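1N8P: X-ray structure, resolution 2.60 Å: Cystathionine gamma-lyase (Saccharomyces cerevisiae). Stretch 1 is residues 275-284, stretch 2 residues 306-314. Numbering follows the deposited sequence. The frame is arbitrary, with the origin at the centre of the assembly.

Stretch 1, residues 275-284: KENVVAVNYP
Stretch 2 306-314: GMISFRIKG

How do the two backbones run? Strand 307-312 lies antiparallel to strand 280-282, their axes at 169° and 4.4 Å apart at closest. Val-281 faces Phe-310 (CA-CA 4.1 Å) as a non-hydrogen-bonded pair; Asn-282 faces Ser-309 (CA-CA 4.8 Å) as a hydrogen-bonded one. Val-278 pairs with Ile-312, one step out of that register. The resulting beta bulge coincides with a corner at Val-279 (phi/psi -65/-84).

Which hydrogen bonds hold this register? Asn-282 N donates to Ser-309 O at a very short 2.4 Å, while the return bond, Ser-309 N to Asn-282 O at 3.0 Å, is weak. At the bulge, Arg-311 serves two residues: its N donates to Ala-280 O (3.0 Å), and its O accepts from Val-279 N (2.9 Å). Beyond it, Lys-313 N reaches Asn-277 O at 2.4 Å.

Which side chains meet? Val-281 (t) and Phe-310 (p, chi2 100°) share one face, with Val-281 CG2 3.9 Å from Phe-310 CB. On the other, Asn-282 (m) offers ND2 to Ser-309 (t) OG in a weak 3.3 Å hydrogen bond. Val-279 (t) points toward stretch 2, its CB 3.4 Å from Arg-311 CG, an aliphatic contact. Tyr-283 (t) sets CD1 3.7 Å from Ile-308 CG1.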

# COMPACT_ATOMS: atom_id res chain seq x y z
N LYS A 275 -23.92 -20.22 -37.30
CA LYS A 275 -25.34 -20.06 -37.61
C LYS A 275 -26.22 -20.92 -36.69
O LYS A 275 -27.33 -20.52 -36.32
CB LYS A 275 -25.59 -20.43 -39.06
N GLU A 276 -25.68 -22.06 -36.28
CA GLU A 276 -26.41 -22.99 -35.42
C GLU A 276 -26.82 -22.51 -34.02
O GLU A 276 -27.98 -22.13 -33.82
CB GLU A 276 -25.62 -24.30 -35.30
CG GLU A 276 -25.67 -25.18 -36.55
CD GLU A 276 -27.10 -25.48 -36.99
OE1 GLU A 276 -27.93 -25.80 -36.11
OE2 GLU A 276 -27.38 -25.41 -38.20
N ASN A 277 -25.89 -22.54 -33.07
CA ASN A 277 -26.15 -22.13 -31.67
C ASN A 277 -26.16 -20.63 -31.29
O ASN A 277 -26.54 -20.27 -30.18
CB ASN A 277 -25.16 -22.84 -30.73
CG ASN A 277 -25.26 -24.34 -30.80
OD1 ASN A 277 -24.97 -25.03 -29.81
ND2 ASN A 277 -25.65 -24.87 -31.96
N VAL A 278 -25.71 -19.77 -32.19
CA VAL A 278 -25.67 -18.34 -31.90
C VAL A 278 -26.69 -17.57 -32.71
O VAL A 278 -26.56 -17.47 -33.92
CB VAL A 278 -24.33 -17.75 -32.25
CG1 VAL A 278 -24.30 -16.29 -31.88
CG2 VAL A 278 -23.24 -18.52 -31.57
N VAL A 279 -27.70 -17.01 -32.05
CA VAL A 279 -28.71 -16.21 -32.75
C VAL A 279 -28.03 -14.97 -33.33
O VAL A 279 -27.64 -14.94 -34.51
CB VAL A 279 -29.83 -15.75 -31.77
CG1 VAL A 279 -30.81 -14.89 -32.51
CG2 VAL A 279 -30.54 -16.95 -31.16
N ALA A 280 -27.89 -13.94 -32.50
CA ALA A 280 -27.22 -12.71 -32.91
C ALA A 280 -25.94 -12.53 -32.10
O ALA A 280 -25.75 -13.17 -31.07
CB ALA A 280 -28.13 -11.51 -32.73
N VAL A 281 -25.08 -11.64 -32.59
CA VAL A 281 -23.80 -11.32 -31.99
C VAL A 281 -23.55 -9.83 -32.14
O VAL A 281 -23.76 -9.28 -33.21
CB VAL A 281 -22.67 -12.08 -32.70
CG1 VAL A 281 -21.32 -11.67 -32.15
CG2 VAL A 281 -22.86 -13.58 -32.52
N ASN A 282 -23.11 -9.18 -31.07
CA ASN A 282 -22.81 -7.76 -31.13
C ASN A 282 -21.33 -7.47 -30.89
O ASN A 282 -20.81 -7.75 -29.83
CB ASN A 282 -23.62 -6.98 -30.09
CG ASN A 282 -25.10 -7.25 -30.15
OD1 ASN A 282 -25.73 -7.10 -31.19
ND2 ASN A 282 -25.66 -7.64 -29.03
N TYR A 283 -20.65 -6.89 -31.87
CA TYR A 283 -19.24 -6.53 -31.73
C TYR A 283 -18.98 -5.47 -32.79
O TYR A 283 -19.06 -5.74 -33.98
CB TYR A 283 -18.34 -7.75 -31.95
CG TYR A 283 -16.88 -7.46 -31.66
CD1 TYR A 283 -16.49 -6.97 -30.41
CD2 TYR A 283 -15.90 -7.63 -32.64
CE1 TYR A 283 -15.17 -6.64 -30.14
CE2 TYR A 283 -14.57 -7.30 -32.38
CZ TYR A 283 -14.21 -6.80 -31.13
OH TYR A 283 -12.91 -6.43 -30.86
N PRO A 284 -18.67 -4.24 -32.37
CA PRO A 284 -18.40 -3.13 -33.29
C PRO A 284 -17.28 -3.36 -34.32
O PRO A 284 -17.08 -2.54 -35.22
CB PRO A 284 -18.08 -1.97 -32.35
CG PRO A 284 -18.87 -2.27 -31.11
CD PRO A 284 -18.65 -3.78 -30.97
N GLY A 306 -13.16 -4.91 -26.31
CA GLY A 306 -13.05 -6.17 -25.60
C GLY A 306 -14.39 -6.71 -25.15
O GLY A 306 -14.45 -7.79 -24.58
N MET A 307 -15.46 -5.98 -25.42
CA MET A 307 -16.80 -6.39 -25.03
C MET A 307 -17.57 -6.91 -26.25
O MET A 307 -17.70 -6.23 -27.27
CB MET A 307 -17.60 -5.22 -24.44
CG MET A 307 -16.88 -4.38 -23.40
SD MET A 307 -16.56 -5.19 -21.84
CE MET A 307 -18.25 -5.41 -21.18
N ILE A 308 -18.07 -8.14 -26.13
CA ILE A 308 -18.85 -8.76 -27.18
C ILE A 308 -20.18 -8.90 -26.48
O ILE A 308 -20.25 -8.70 -25.28
CB ILE A 308 -18.22 -10.14 -27.58
CG1 ILE A 308 -16.86 -9.89 -28.23
CG2 ILE A 308 -19.12 -10.92 -28.55
CD1 ILE A 308 -16.02 -11.11 -28.39
N SER A 309 -21.24 -9.18 -27.20
CA SER A 309 -22.55 -9.34 -26.60
C SER A 309 -23.21 -10.26 -27.60
O SER A 309 -23.03 -10.09 -28.81
CB SER A 309 -23.24 -7.98 -26.54
OG SER A 309 -24.53 -8.05 -25.99
N PHE A 310 -23.93 -11.26 -27.13
CA PHE A 310 -24.54 -12.17 -28.09
C PHE A 310 -25.66 -12.90 -27.42
O PHE A 310 -25.74 -12.88 -26.20
CB PHE A 310 -23.48 -13.14 -28.65
CG PHE A 310 -23.14 -14.27 -27.74
CD1 PHE A 310 -23.70 -15.53 -27.93
CD2 PHE A 310 -22.29 -14.08 -26.66
CE1 PHE A 310 -23.42 -16.56 -27.07
CE2 PHE A 310 -22.01 -15.11 -25.80
CZ PHE A 310 -22.58 -16.35 -26.00
N ARG A 311 -26.54 -13.50 -28.21
CA ARG A 311 -27.69 -14.24 -27.69
C ARG A 311 -27.58 -15.65 -28.23
O ARG A 311 -27.34 -15.83 -29.42
CB ARG A 311 -29.01 -13.57 -28.13
CG ARG A 311 -29.08 -13.21 -29.63
CD ARG A 311 -30.20 -12.18 -29.99
NE ARG A 311 -31.55 -12.72 -29.91
CZ ARG A 311 -32.21 -12.88 -28.78
NH1 ARG A 311 -31.62 -12.53 -27.65
NH2 ARG A 311 -33.41 -13.43 -28.77
N ILE A 312 -27.75 -16.65 -27.38
CA ILE A 312 -27.62 -18.03 -27.85
C ILE A 312 -28.90 -18.68 -28.41
O ILE A 312 -30.01 -18.27 -28.07
CB ILE A 312 -27.04 -18.92 -26.75
CG1 ILE A 312 -27.35 -18.33 -25.39
CG2 ILE A 312 -25.54 -19.05 -26.91
CD1 ILE A 312 -26.76 -19.13 -24.27
N LYS A 313 -28.71 -19.70 -29.26
CA LYS A 313 -29.81 -20.40 -29.92
C LYS A 313 -30.79 -21.06 -28.96
O LYS A 313 -31.32 -22.14 -29.26
CB LYS A 313 -29.26 -21.46 -30.91
N GLY A 314 -31.03 -20.40 -27.83
CA GLY A 314 -31.96 -20.90 -26.83
C GLY A 314 -32.54 -19.74 -26.05
O GLY A 314 -32.80 -18.65 -26.63